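PDB 4KSA: malonyl-CoA decarboxylase from Rhodopseudomonas palustris, which probably catalyses the decarboxylation of malonyl-CoA to acetyl-CoA and carbon dioxide. Local coordinates for residues A[39-47]-A[77-85]; A[84-95]-A[110-119]. All coordinates share one frame; numbering follows the deposited sequence.

Contact 1: residues A[39-47]-A[77-85]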
loop_
_atom_site.group_PDB
_atom_site.type_symbol
_atom_site.label_atom_id
_atom_site.label_comp_id
_atom_site.label_asym_id
_atom_site.label_seq_id
_atom_site.Cartn_x
_atom_site.Cartn_y
_atom_site.Cartn_z
ATOM N N LEU A 39 19.788 11.975 36.427
ATOM C CA LEU A 39 19.861 11.829 34.967
ATOM C C LEU A 39 21.293 11.533 34.532
ATOM O O LEU A 39 21.530 10.704 33.651
ATOM C CB LEU A 39 19.348 13.101 34.262
ATOM C CG LEU A 39 17.831 13.377 34.284
ATOM C CD1 LEU A 39 17.514 14.767 33.795
ATOM C CD2 LEU A 39 17.133 12.353 33.412
ATOM N N ILE A 40 22.252 12.207 35.150
ATOM C CA ILE A 40 23.642 11.975 34.812
ATOM C C ILE A 40 24.040 10.570 35.274
ATOM O O ILE A 40 24.714 9.836 34.553
ATOM C CB ILE A 40 24.546 13.020 35.473
ATOM C CG1 ILE A 40 24.107 14.405 35.029
ATOM C CG2 ILE A 40 25.996 12.808 35.070
ATOM C CD1 ILE A 40 24.855 15.506 35.703
ATOM N N ALA A 41 23.625 10.194 36.476
ATOM C CA ALA A 41 23.945 8.869 36.989
ATOM C C ALA A 41 23.409 7.821 36.024
ATOM O O ALA A 41 24.101 6.870 35.667
ATOM C CB ALA A 41 23.315 8.674 38.350
ATOM N N LEU A 42 22.159 8.017 35.609
ATOM C CA LEU A 42 21.476 7.119 34.680
ATOM C C LEU A 42 22.262 6.973 33.377
ATOM O O LEU A 42 22.474 5.871 32.889
ATOM C CB LEU A 42 20.089 7.667 34.394
ATOM C CG LEU A 42 19.080 6.688 33.823
ATOM C CD1 LEU A 42 19.109 5.384 34.604
ATOM C CD2 LEU A 42 17.701 7.335 33.891
ATOM N N SER A 43 22.690 8.096 32.818
ATOM C CA SER A 43 23.470 8.073 31.591
ATOM C C SER A 43 24.654 7.114 31.772
ATOM O O SER A 43 25.057 6.421 30.837
ATOM C CB SER A 43 23.990 9.484 31.265
ATOM O OG SER A 43 22.926 10.417 31.216
ATOM N N GLU A 44 25.202 7.084 32.982
ATOM C CA GLU A 44 26.338 6.232 33.306
ATOM C C GLU A 44 25.973 4.744 33.310
ATOM O O GLU A 44 26.764 3.908 32.864
ATOM C CB GLU A 44 26.916 6.634 34.664
ATOM C CG GLU A 44 27.706 7.918 34.637
ATOM C CD GLU A 44 28.921 7.814 33.746
ATOM O OE1 GLU A 44 29.575 8.853 33.504
ATOM O OE2 GLU A 44 29.222 6.686 33.285
ATOM N N THR A 45 24.789 4.422 33.825
ATOM C CA THR A 45 24.327 3.047 33.849
ATOM C C THR A 45 24.139 2.641 32.382
ATOM O O THR A 45 24.741 1.677 31.913
ATOM C CB THR A 45 22.965 2.896 34.587
ATOM O OG1 THR A 45 23.066 3.413 35.919
ATOM C CG2 THR A 45 22.542 1.426 34.646
ATOM N N LEU A 46 23.310 3.395 31.665
ATOM C CA LEU A 46 23.035 3.140 30.255
ATOM C C LEU A 46 24.311 2.926 29.449
ATOM O O LEU A 46 24.433 1.960 28.700
ATOM C CB LEU A 46 22.256 4.308 29.653
ATOM C CG LEU A 46 21.885 4.175 28.178
ATOM C CD1 LEU A 46 20.963 2.966 27.980
ATOM C CD2 LEU A 46 21.206 5.452 27.707
ATOM N N LEU A 47 25.268 3.829 29.603
ATOM C CA LEU A 47 26.524 3.712 28.878
ATOM C C LEU A 47 27.273 2.401 29.124
ATOM O O LEU A 47 27.919 1.879 28.222
ATOM C CB LEU A 47 27.440 4.878 29.231
ATOM C CG LEU A 47 27.299 6.156 28.418
ATOM C CD1 LEU A 47 28.231 7.227 28.971
ATOM C CD2 LEU A 47 27.626 5.856 26.963
ATOM N N PHE A 77 21.988 18.802 33.099
ATOM C CA PHE A 77 22.282 17.585 32.347
ATOM C C PHE A 77 22.970 17.880 31.010
ATOM O O PHE A 77 23.948 17.216 30.631
ATOM C CB PHE A 77 21.001 16.776 32.118
ATOM C CG PHE A 77 21.189 15.613 31.197
ATOM C CD1 PHE A 77 20.656 15.631 29.915
ATOM C CD2 PHE A 77 21.954 14.527 31.587
ATOM C CE1 PHE A 77 20.887 14.579 29.029
ATOM C CE2 PHE A 77 22.196 13.466 30.709
ATOM C CZ PHE A 77 21.659 13.493 29.425
ATOM N N LEU A 78 22.458 18.874 30.295
ATOM C CA LEU A 78 23.053 19.243 29.027
ATOM C C LEU A 78 24.488 19.658 29.300
ATOM O O LEU A 78 25.388 19.260 28.572
ATOM C CB LEU A 78 22.276 20.388 28.377
ATOM C CG LEU A 78 20.832 20.107 27.962
ATOM C CD1 LEU A 78 20.266 21.307 27.201
ATOM C CD2 LEU A 78 20.795 18.867 27.082
ATOM N N ASP A 79 24.710 20.447 30.354
ATOM C CA ASP A 79 26.065 20.881 30.693
ATOM C C ASP A 79 26.913 19.670 31.043
ATOM O O ASP A 79 28.085 19.610 30.706
ATOM C CB ASP A 79 26.052 21.879 31.855
ATOM C CG ASP A 79 25.789 23.317 31.389
ATOM O OD1 ASP A 79 26.384 23.730 30.374
ATOM O OD2 ASP A 79 25.004 24.045 32.039
ATOM N N ALA A 80 26.303 18.699 31.712
ATOM C CA ALA A 80 26.985 17.466 32.089
ATOM C C ALA A 80 27.471 16.756 30.818
ATOM O O ALA A 80 28.526 16.114 30.831
ATOM C CB ALA A 80 26.035 16.547 32.876
ATOM N N LEU A 81 26.710 16.863 29.727
ATOM C CA LEU A 81 27.126 16.217 28.495
ATOM C C LEU A 81 28.416 16.855 28.018
ATOM O O LEU A 81 29.241 16.197 27.389
ATOM C CB LEU A 81 26.060 16.337 27.393
ATOM C CG LEU A 81 24.696 15.664 27.618
ATOM C CD1 LEU A 81 23.733 16.101 26.534
ATOM C CD2 LEU A 81 24.832 14.155 27.642
ATOM N N ALA A 82 28.604 18.131 28.337
ATOM C CA ALA A 82 29.803 18.827 27.893
ATOM C C ALA A 82 31.055 18.529 28.705
ATOM O O ALA A 82 32.111 18.247 28.119
ATOM C CB ALA A 82 29.566 20.322 27.847
ATOM N N GLU A 83 30.956 18.573 30.034
ATOM C CA GLU A 83 32.135 18.326 30.855
ATOM C C GLU A 83 32.377 16.877 31.267
ATOM O O GLU A 83 33.513 16.405 31.232
ATOM C CB GLU A 83 32.129 19.211 32.106
ATOM C CG GLU A 83 31.135 18.821 33.176
ATOM C CD GLU A 83 31.351 19.601 34.471
ATOM O OE1 GLU A 83 31.552 20.840 34.398
ATOM O OE2 GLU A 83 31.310 18.977 35.560
ATOM N N GLN A 84 31.331 16.155 31.639
ATOM C CA GLN A 84 31.538 14.779 32.051
ATOM C C GLN A 84 31.572 13.726 30.942
ATOM O O GLN A 84 32.362 12.783 30.999
ATOM C CB GLN A 84 30.496 14.411 33.103
ATOM C CG GLN A 84 30.694 15.229 34.369
ATOM C CD GLN A 84 29.592 15.047 35.372
ATOM O OE1 GLN A 84 29.280 13.915 35.772
ATOM N NE2 GLN A 84 28.988 16.164 35.798
ATOM N N PHE A 85 30.749 13.898 29.915
ATOM C CA PHE A 85 30.690 12.918 28.851
ATOM C C PHE A 85 31.483 13.200 27.589
ATOM O O PHE A 85 31.073 12.837 26.486
ATOM C CB PHE A 85 29.242 12.659 28.519
ATOM C CG PHE A 85 28.471 12.108 29.664
ATOM C CD1 PHE A 85 28.485 10.747 29.934
ATOM C CD2 PHE A 85 27.728 12.949 30.478
ATOM C CE1 PHE A 85 27.767 10.222 30.992
ATOM C CE2 PHE A 85 27.002 12.439 31.550
ATOM C CZ PHE A 85 27.021 11.066 31.807
#
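Leu-39 O takes two donors from Ser-43, the routine helix N-H and the side-chain hydroxyl, whose OG lies 2.8 Å from Leu-39 O; the two come from opposite faces of the carbonyl plane. With OG beside its own backbone N (chi1 -55°), Ser-43 turns the hydroxyl back onto its helix, yet the same oxygen also lies at the edge of the Phe-77 ring, near its plane. The CB of Ser-43 meets Phe-85 instead, 3.5 Å from CZ. One small residue therefore sits against both aromatic rings of 77-85.

The contact joins helices 36-48 and 71-83 in the helical N-terminal part of the chain. Their short axes cross at -50° and come no closer than 10.3 Å, a gap spanned by side chains. Ile-40 divides its branches: CD1 goes to Ala-80 CB, CG1 to the edge of Phe-77, and CG2 lies 3.7 Å from CE2 at the edge of Phe-85. CG2 is also beside the amide of Gln-84, which crosses Ile-40 at about a right angle. Leu-81 CG lies over one face of the Phe-77 ring, toward the rim, and Met-139 of helix 132-146 also packs on this side chain.

Farther along, Leu-47 CD1 reaches the Phe-85 edge, 3.6 Å from CE1. Glu-44 bends at chi2 and brings OE1 to 3.4 Å from the same CE1, its carboxylate plane turned 24° from the ring; the charge itself is paired with Arg-118 in a salt bridge.

No hydrogen bond crosses between 39-47 and 77-85. Helix 36-48 is held to helix 71-83 and the turn after it by apolar fit around two phenylalanines, while the Ser-43 hydroxyl bonds within its own helix and the Glu-44 carboxylate turns to helix 118-126.

Contact 2: residues A[84-95]-A[110-119]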
loop_
_atom_site.group_PDB
_atom_site.type_symbol
_atom_site.label_atom_id
_atom_site.label_comp_id
_atom_site.label_asym_id
_atom_site.label_seq_id
_atom_site.Cartn_x
_atom_site.Cartn_y
_atom_site.Cartn_z
ATOM N N GLN A 84 31.331 16.155 31.639
ATOM C CA GLN A 84 31.538 14.779 32.051
ATOM C C GLN A 84 31.572 13.726 30.942
ATOM O O GLN A 84 32.362 12.783 30.999
ATOM C CB GLN A 84 30.496 14.411 33.103
ATOM C CG GLN A 84 30.694 15.229 34.369
ATOM C CD GLN A 84 29.592 15.047 35.372
ATOM O OE1 GLN A 84 29.280 13.915 35.772
ATOM N NE2 GLN A 84 28.988 16.164 35.798
ATOM N N PHE A 85 30.749 13.898 29.915
ATOM C CA PHE A 85 30.690 12.918 28.851
ATOM C C PHE A 85 31.483 13.200 27.589
ATOM O O PHE A 85 31.073 12.837 26.486
ATOM C CB PHE A 85 29.242 12.659 28.519
ATOM C CG PHE A 85 28.471 12.108 29.664
ATOM C CD1 PHE A 85 28.485 10.747 29.934
ATOM C CD2 PHE A 85 27.728 12.949 30.478
ATOM C CE1 PHE A 85 27.767 10.222 30.992
ATOM C CE2 PHE A 85 27.002 12.439 31.550
ATOM C CZ PHE A 85 27.021 11.066 31.807
ATOM N N GLY A 86 32.631 13.838 27.751
ATOM C CA GLY A 86 33.476 14.105 26.602
ATOM C C GLY A 86 34.418 12.920 26.463
ATOM O O GLY A 86 34.193 11.874 27.090
ATOM N N PRO A 87 35.477 13.033 25.655
ATOM C CA PRO A 87 36.400 11.898 25.512
ATOM C C PRO A 87 37.213 11.704 26.775
ATOM O O PRO A 87 37.453 12.667 27.496
ATOM C CB PRO A 87 37.290 12.327 24.357
ATOM C CG PRO A 87 37.367 13.811 24.543
ATOM C CD PRO A 87 35.913 14.172 24.830
ATOM N N ASP A 88 37.626 10.476 27.068
ATOM C CA ASP A 88 38.474 10.277 28.243
ATOM C C ASP A 88 39.849 10.890 27.930
ATOM O O ASP A 88 40.629 10.336 27.145
ATOM C CB ASP A 88 38.661 8.802 28.572
ATOM C CG ASP A 88 39.803 8.577 29.550
ATOM O OD1 ASP A 88 40.001 7.425 29.987
ATOM O OD2 ASP A 88 40.513 9.552 29.889
ATOM N N LEU A 89 40.135 12.029 28.561
ATOM C CA LEU A 89 41.381 12.764 28.363
ATOM C C LEU A 89 42.683 11.990 28.661
ATOM O O LEU A 89 43.725 12.258 28.057
ATOM C CB LEU A 89 41.322 14.057 29.193
ATOM C CG LEU A 89 41.280 15.385 28.420
ATOM C CD1 LEU A 89 40.186 15.326 27.360
ATOM C CD2 LEU A 89 41.048 16.558 29.382
ATOM N N ALA A 90 42.624 11.037 29.588
ATOM C CA ALA A 90 43.804 10.255 29.936
ATOM C C ALA A 90 44.236 9.399 28.765
ATOM O O ALA A 90 45.323 9.589 28.205
ATOM C CB ALA A 90 43.522 9.367 31.131
ATOM N N GLU A 91 43.379 8.449 28.396
ATOM C CA GLU A 91 43.700 7.567 27.293
ATOM C C GLU A 91 43.875 8.303 25.979
ATOM O O GLU A 91 44.665 7.895 25.137
ATOM C CB GLU A 91 42.663 6.456 27.175
ATOM C CG GLU A 91 41.247 6.896 27.162
ATOM C CD GLU A 91 40.340 5.797 27.665
ATOM O OE1 GLU A 91 39.145 5.741 27.277
ATOM O OE2 GLU A 91 40.842 4.988 28.470
ATOM N N LEU A 92 43.166 9.399 25.790
ATOM C CA LEU A 92 43.366 10.130 24.562
ATOM C C LEU A 92 44.857 10.514 24.486
ATOM O O LEU A 92 45.522 10.281 23.469
ATOM C CB LEU A 92 42.476 11.373 24.520
ATOM C CG LEU A 92 42.585 12.152 23.205
ATOM C CD1 LEU A 92 42.320 11.218 22.025
ATOM C CD2 LEU A 92 41.611 13.318 23.199
ATOM N N ASN A 93 45.397 11.079 25.562
ATOM C CA ASN A 93 46.808 11.458 25.558
ATOM C C ASN A 93 47.708 10.241 25.380
ATOM O O ASN A 93 48.724 10.302 24.683
ATOM C CB ASN A 93 47.175 12.212 26.839
ATOM C CG ASN A 93 47.139 13.724 26.646
ATOM O OD1 ASN A 93 47.859 14.272 25.789
ATOM N ND2 ASN A 93 46.296 14.409 27.426
ATOM N N THR A 94 47.331 9.138 26.018
ATOM C CA THR A 94 48.073 7.893 25.898
ATOM C C THR A 94 48.186 7.566 24.411
ATOM O O THR A 94 49.273 7.306 23.893
ATOM C CB THR A 94 47.313 6.738 26.575
ATOM O OG1 THR A 94 46.991 7.103 27.918
ATOM C CG2 THR A 94 48.143 5.476 26.575
ATOM N N ALA A 95 47.041 7.589 23.734
ATOM C CA ALA A 95 46.974 7.275 22.318
ATOM C C ALA A 95 47.719 8.276 21.467
ATOM O O ALA A 95 48.203 7.929 20.388
ATOM C CB ALA A 95 45.523 7.182 21.872
ATOM N N GLU A 110 43.310 3.614 17.242
ATOM C CA GLU A 110 43.047 3.863 18.659
ATOM C C GLU A 110 42.859 5.354 18.934
ATOM O O GLU A 110 42.036 5.745 19.767
ATOM C CB GLU A 110 44.202 3.315 19.492
ATOM C CG GLU A 110 44.234 3.790 20.926
ATOM C CD GLU A 110 43.038 3.329 21.715
ATOM O OE1 GLU A 110 41.927 3.850 21.473
ATOM O OE2 GLU A 110 43.209 2.438 22.574
ATOM N N LEU A 111 43.634 6.182 18.245
ATOM C CA LEU A 111 43.513 7.626 18.394
ATOM C C LEU A 111 42.060 8.009 18.075
ATOM O O LEU A 111 41.403 8.709 18.852
ATOM C CB LEU A 111 44.446 8.335 17.424
ATOM C CG LEU A 111 45.376 9.383 18.003
ATOM C CD1 LEU A 111 46.086 10.047 16.842
ATOM C CD2 LEU A 111 44.601 10.408 18.819
ATOM N N LEU A 112 41.569 7.532 16.930
ATOM C CA LEU A 112 40.199 7.780 16.489
ATOM C C LEU A 112 39.217 7.265 17.539
ATOM O O LEU A 112 38.209 7.892 17.809
ATOM C CB LEU A 112 39.950 7.090 15.141
ATOM C CG LEU A 112 38.527 6.939 14.577
ATOM C CD1 LEU A 112 37.893 8.299 14.353
ATOM C CD2 LEU A 112 38.585 6.146 13.266
ATOM N N ARG A 113 39.513 6.124 18.132
ATOM C CA ARG A 113 38.649 5.574 19.164
ATOM C C ARG A 113 38.723 6.494 20.392
ATOM O O ARG A 113 37.710 6.891 20.957
ATOM C CB ARG A 113 39.123 4.149 19.499
ATOM C CG ARG A 113 38.734 3.599 20.862
ATOM C CD ARG A 113 37.297 3.164 20.893
ATOM N NE ARG A 113 36.891 2.666 22.211
ATOM C CZ ARG A 113 35.656 2.251 22.498
ATOM N NH1 ARG A 113 34.716 2.277 21.553
ATOM N NH2 ARG A 113 35.359 1.819 23.724
ATOM N N ALA A 114 39.944 6.849 20.778
ATOM C CA ALA A 114 40.192 7.695 21.929
ATOM C C ALA A 114 39.567 9.090 21.847
ATOM O O ALA A 114 39.151 9.638 22.866
ATOM C CB ALA A 114 41.694 7.822 22.148
ATOM N N ALA A 115 39.492 9.664 20.651
ATOM C CA ALA A 115 38.964 11.008 20.527
ATOM C C ALA A 115 37.454 11.136 20.597
ATOM O O ALA A 115 36.937 12.198 20.919
ATOM C CB ALA A 115 39.462 11.637 19.250
ATOM N N GLU A 116 36.737 10.064 20.297
ATOM C CA GLU A 116 35.282 10.124 20.314
ATOM C C GLU A 116 34.735 10.251 21.723
ATOM O O GLU A 116 34.936 9.372 22.559
ATOM C CB GLU A 116 34.689 8.883 19.651
ATOM C CG GLU A 116 33.168 8.855 19.648
ATOM C CD GLU A 116 32.600 7.567 19.077
ATOM O OE1 GLU A 116 32.869 7.271 17.894
ATOM O OE2 GLU A 116 31.887 6.853 19.816
ATOM N N PRO A 117 34.033 11.357 22.002
ATOM C CA PRO A 117 33.443 11.603 23.317
ATOM C C PRO A 117 32.336 10.608 23.625
ATOM O O PRO A 117 31.646 10.115 22.723
ATOM C CB PRO A 117 32.919 13.029 23.194
ATOM C CG PRO A 117 32.598 13.148 21.746
ATOM C CD PRO A 117 33.774 12.489 21.095
ATOM N N ARG A 118 32.164 10.326 24.908
ATOM C CA ARG A 118 31.146 9.397 25.356
ATOM C C ARG A 118 29.723 9.866 25.040
ATOM O O ARG A 118 28.770 9.087 25.160
ATOM C CB ARG A 118 31.293 9.166 26.856
ATOM C CG ARG A 118 32.651 8.639 27.252
ATOM C CD ARG A 118 32.576 8.036 28.643
ATOM N NE ARG A 118 32.296 9.050 29.658
ATOM C CZ ARG A 118 31.624 8.804 30.781
ATOM N NH1 ARG A 118 31.166 7.574 31.029
ATOM N NH2 ARG A 118 31.393 9.790 31.646
ATOM N N ARG A 119 29.587 11.134 24.656
ATOM C CA ARG A 119 28.296 11.724 24.312
ATOM C C ARG A 119 27.654 10.938 23.181
ATOM O O ARG A 119 26.460 10.648 23.193
ATOM C CB ARG A 119 28.466 13.154 23.806
ATOM C CG ARG A 119 28.931 14.165 24.807
ATOM C CD ARG A 119 28.628 15.572 24.307
ATOM N NE ARG A 119 29.649 16.051 23.392
ATOM C CZ ARG A 119 30.902 16.259 23.749
ATOM N NH1 ARG A 119 31.781 16.692 22.866
ATOM N NH2 ARG A 119 31.263 16.036 24.998
#
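Pro-87 and Pro-117 meet obliquely, CD of the first 3.6 Å from CB of the second, at the base of a helical hairpin made by helices 89-101 and 105-115. Pro-87 CB packs against the carbonyl oxygens of Ala-114 and Ala-115. The short axes run at 160°, nearly antiparallel, and come within 8.6 Å, a closeness that small side chains allow. Ala-95 CB rests 3.9 Å from Ala-114 CB, and Glu-110 CG also touches it. Leu-92 sends CD1 into the seam, against Ala-114 CB and on to Leu-111 CD2; CG anti to the backbone N directs it there.

Beyond the prolines the two loop segments run on side by side. A weak bond joins Arg-118 N to Gly-86 O. Phe-85 CD1 lies over one face of the Arg-118 guanidinium, toward its rim, with the planes 21° apart, and Glu-44 pairs with the charge. Arg-119 bends at chi3 so that NH2 passes Gly-86 CA, and its NE forms a salt bridge with Asp-159 of helix 154-167.

Farther out, Asp-88 is the N-cap of helix 89-101, its OD2 2.6 Å from Ala-90 N. A second subunit packs on the hairpin, its Thr-108 against Pro-87 and its Leu-112 against Ala-115. Glu-116, bridged to Arg-124, has its side chain about 5 Å from a bound magnesium ion. The one side-chain hydrogen bond between the segments runs from Arg-118 NH2 to Gln-84 O, 3.2 Å and nearly straight at 177°: the oxygen lies in the guanidinium plane, but the donor stands above the carbonyl plane.

From the N terminus, contact 1 closes first: helix 36-48 runs into helix 52-68, and helix 71-83 returns to pack on the starting helix. Contact 2 opens as that ends, sharing Gln-84 and Phe-85, and closes the hairpin of helices 89-101 and 105-115 as the chain enters helix 118-126. The two loops therefore follow in series, neither nested nor crossed, with centres 15 Å apart. What couples them is the start of helix 118-126: Arg-118 reaches Glu-44 of contact 1, and Arg-119 probably bonds to Leu-81 O. The base of the hairpin, which also faces a second subunit, is thus tied to the earlier helices 36-48 and 71-83.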